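Local coordinates for protein-tyrosine-phosphatase (Shewanella sp., PDB 2Z72) that dephosphorylates phosphotyrosine as a cold-active enzyme, probably through the two-zinc centre of its calcineurin-like phosphoesterase fold, at residues His108-Gly113 with Met142-Met147. Residues are numbered along the deposited sequence; the frame is centred on the assembly and turned at random. Where two conformers were deposited one is given.
Sequences HMVMTG and MVHLLM
H108 and H144 meet through their imidazoles on one face of a pair of parallel strands, joined by a nearly straight hydrogen bond of 2.8 Å between H108 ND1 and H144 NE2 in which either nitrogen could be the donor. The ring planes are inclined at 41° to each other. M142 runs alongside H108, its CB 3.8 Å from the centroid of the H108 ring in a CH-pi contact almost on the ring normal. In the conformer modelled here, one of two, a bend at chi3 (83°) carries the methyl end of M142 away, while its SD stays obliquely beside the ring, 3.4 Å from H108 CE1. Farther along the same face, V110 CG2 packs on H144 CD2. From beyond the strand end, L146 CD1 reaches back to V110 CG1 and T112 CG2. The other face is apolar: M111 CG lies 3.9 Å from L145 CD1, and the more distant M109 and V143 complete the row.

Four backbone hydrogen bonds set the parallel register, in which H108 faces M142 and M111 faces L145. M109 N and M111 N donate to M142 O and H144 O, whereas M109 O and M111 O accept from H144 N and L146 N; the last bond, 2.9 Å long, carries the pairing just past the strands. There T112 centres an inverse gamma turn, and its O is hydrogen-bonded to ND1 of the zinc ligand H207, a second-shell support for the metal site. G113 CA approaches L146 O to 3.1 Å; G113 itself lies about 7 Å from a bound zinc ion.

Strands 108-111 and 142-145, 12° from parallel, belong to a beta-alpha-beta unit whose connecting helix 122-138 covers the methionine face through M129 and L132. Strand 197-200 packs against V110, H144 and L146, Y67 meets the H144 ring edge-to-face, and strand 72-76 pairs with the far edge of strand 108-111.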
ATOM      1  N   HIS A 108       8.030  10.688   6.207  1.00  9.84           N
ATOM      2  CA  HIS A 108       7.029   9.653   6.130  1.00  9.37           C
ATOM      3  C   HIS A 108       6.675   9.376   4.693  1.00  9.43           C
ATOM      4  O   HIS A 108       6.503  10.286   3.905  1.00 11.48           O
ATOM      5  CB  HIS A 108       5.769  10.012   6.912  1.00  9.72           C
ATOM      6  CG  HIS A 108       5.991  10.039   8.393  1.00 10.14           C
ATOM      7  ND1 HIS A 108       4.909   9.786   9.225  1.00 10.99           N
ATOM      8  CD2 HIS A 108       7.052  10.268   9.159  1.00 10.16           C
ATOM      9  CE1 HIS A 108       5.357   9.871  10.485  1.00 11.26           C
ATOM     10  NE2 HIS A 108       6.629  10.153  10.484  1.00 10.42           N
ATOM     11  N   MET A 109       6.546   8.085   4.346  1.00  8.58           N
ATOM     12  CA  MET A 109       5.998   7.668   3.091  1.00  8.30           C
ATOM     13  C   MET A 109       4.591   7.135   3.310  1.00  8.11           C
ATOM     14  O   MET A 109       4.402   6.339   4.234  1.00  9.28           O
ATOM     15  CB  MET A 109       6.860   6.518   2.485  1.00  8.50           C
ATOM     16  CG  MET A 109       6.228   5.894   1.275  1.00  9.36           C
ATOM     17  SD  MET A 109       7.214   4.559   0.546  1.00 10.63           S
ATOM     18  CE  MET A 109       8.511   5.450  -0.192  1.00 11.27           C
ATOM     19  N   VAL A 110       3.635   7.518   2.484  1.00  8.36           N
ATOM     20  CA  VAL A 110       2.308   6.936   2.512  1.00  7.80           C
ATOM     21  C   VAL A 110       2.123   6.227   1.163  1.00  8.14           C
ATOM     22  O   VAL A 110       2.079   6.880   0.127  1.00  9.85           O
ATOM     23  CB  VAL A 110       1.180   7.940   2.720  1.00  8.15           C
ATOM     24  CG1 VAL A 110      -0.119   7.207   2.926  1.00  9.32           C
ATOM     25  CG2 VAL A 110       1.477   8.851   3.928  1.00  9.34           C
ATOM     26  N   MET A 111       2.043   4.916   1.209  1.00  7.90           N
ATOM     27  CA  MET A 111       1.686   4.146   0.006  1.00  7.74           C
ATOM     28  C   MET A 111       0.239   3.736   0.167  1.00  7.69           C
ATOM     29  O   MET A 111      -0.089   2.888   0.990  1.00  7.98           O
ATOM     30  CB  MET A 111       2.618   2.921  -0.138  1.00  8.35           C
ATOM     31  CG  MET A 111       2.187   2.062  -1.341  1.00  8.52           C
ATOM     32  SD  MET A 111       3.401   0.812  -1.811  1.00  9.23           S
ATOM     33  CE  MET A 111       4.679   1.820  -2.536  1.00  9.63           C
ATOM     34  N   THR A 112      -0.640   4.392  -0.575  1.00  8.48           N
ATOM     35  CA  THR A 112      -2.086   4.282  -0.342  1.00  8.56           C
ATOM     36  C   THR A 112      -2.717   3.068  -1.009  1.00  8.21           C
ATOM     37  O   THR A 112      -3.787   3.197  -1.629  1.00 10.39           O
ATOM     38  CB  THR A 112      -2.814   5.569  -0.760  1.00  9.57           C
ATOM     39  OG1 THR A 112      -2.553   5.874  -2.104  1.00  9.87           O
ATOM     40  CG2 THR A 112      -2.305   6.784   0.055  1.00 10.23           C
ATOM     41  N   GLY A 113      -2.098   1.891  -0.851  1.00  7.85           N
ATOM     42  CA  GLY A 113      -2.729   0.638  -1.264  1.00  8.84           C
ATOM     43  C   GLY A 113      -2.365   0.127  -2.649  1.00  7.84           C
ATOM     44  O   GLY A 113      -1.678   0.755  -3.445  1.00  8.27           O
ATOM     45  N   MET A 142       8.893   6.928   8.823  1.00  9.03           N
ATOM     46  CA  MET A 142       7.858   5.914   8.798  1.00  8.60           C
ATOM     47  C   MET A 142       7.448   5.596   7.380  1.00  8.75           C
ATOM     48  O   MET A 142       7.338   6.518   6.554  1.00  9.80           O
ATOM     49  CB  MET A 142       6.567   6.317   9.527  0.60  9.31           C
ATOM     50  CG  MET A 142       6.671   6.461  11.025  0.60 10.24           C
ATOM     51  SD  MET A 142       5.090   6.746  11.837  0.60 11.49           S
ATOM     52  CE  MET A 142       4.511   5.029  11.956  0.60 22.21           C
ATOM     53  N   VAL A 143       7.120   4.309   7.134  1.00  8.94           N
ATOM     54  CA  VAL A 143       6.307   3.951   5.996  1.00  8.05           C
ATOM     55  C   VAL A 143       4.925   3.588   6.511  1.00  7.82           C
ATOM     56  O   VAL A 143       4.766   2.749   7.404  1.00  8.79           O
ATOM     57  CB  VAL A 143       6.897   2.700   5.278  1.00  8.47           C
ATOM     58  CG1 VAL A 143       5.940   2.165   4.235  1.00  9.96           C
ATOM     59  CG2 VAL A 143       8.261   3.016   4.699  1.00  9.61           C
ATOM     60  N   HIS A 144       3.927   4.234   5.942  1.00  7.85           N
ATOM     61  CA  HIS A 144       2.530   3.932   6.132  1.00  7.79           C
ATOM     62  C   HIS A 144       2.065   3.183   4.891  1.00  8.13           C
ATOM     63  O   HIS A 144       1.802   3.771   3.853  1.00  8.73           O
ATOM     64  CB  HIS A 144       1.680   5.198   6.270  1.00  8.46           C
ATOM     65  CG  HIS A 144       2.149   6.099   7.350  1.00  8.75           C
ATOM     66  ND1 HIS A 144       1.749   5.976   8.681  1.00 10.91           N
ATOM     67  CD2 HIS A 144       2.981   7.171   7.286  1.00  9.12           C
ATOM     68  CE1 HIS A 144       2.329   6.944   9.310  1.00 11.84           C
ATOM     69  NE2 HIS A 144       3.119   7.696   8.528  1.00  9.42           N
ATOM     70  N   LEU A 145       1.986   1.837   5.012  1.00  7.57           N
ATOM     71  CA  LEU A 145       1.402   1.060   3.930  1.00  7.94           C
ATOM     72  C   LEU A 145      -0.076   0.923   4.246  1.00  7.34           C
ATOM     73  O   LEU A 145      -0.421   0.296   5.256  1.00  8.22           O
ATOM     74  CB  LEU A 145       2.003  -0.322   3.845  1.00  8.72           C
ATOM     75  CG  LEU A 145       1.360  -1.253   2.809  1.00  9.06           C
ATOM     76  CD1 LEU A 145       1.344  -0.640   1.408  1.00 11.02           C
ATOM     77  CD2 LEU A 145       2.061  -2.582   2.816  1.00 11.29           C
ATOM     78  N   LEU A 146      -0.936   1.534   3.442  1.00  7.71           N
ATOM     79  CA  LEU A 146      -2.357   1.442   3.660  1.00  7.74           C
ATOM     80  C   LEU A 146      -2.927   0.299   2.840  1.00  7.65           C
ATOM     81  O   LEU A 146      -2.455  -0.032   1.733  1.00  8.66           O
ATOM     82  CB  LEU A 146      -3.126   2.716   3.300  1.00  8.89           C
ATOM     83  CG  LEU A 146      -2.558   3.987   3.905  1.00  8.71           C
ATOM     84  CD1 LEU A 146      -3.445   5.171   3.532  1.00  9.76           C
ATOM     85  CD2 LEU A 146      -2.409   3.873   5.421  1.00 10.45           C
ATOM     86  N   MET A 147      -3.982  -0.317   3.360  1.00  7.90           N
ATOM     87  CA  MET A 147      -4.725  -1.339   2.614  1.00  7.25           C
ATOM     88  C   MET A 147      -5.576  -0.749   1.515  1.00  7.53           C
ATOM     89  O   MET A 147      -6.362   0.169   1.736  1.00  9.15           O
ATOM     90  CB  MET A 147      -5.666  -2.084   3.537  0.57  7.52           C
ATOM     91  CG  MET A 147      -5.015  -2.860   4.658  0.57  7.06           C
ATOM     92  SD  MET A 147      -4.252  -4.427   4.097  0.57  8.64           S
ATOM     93  CE  MET A 147      -5.650  -5.480   4.004  0.57 10.78           C
TER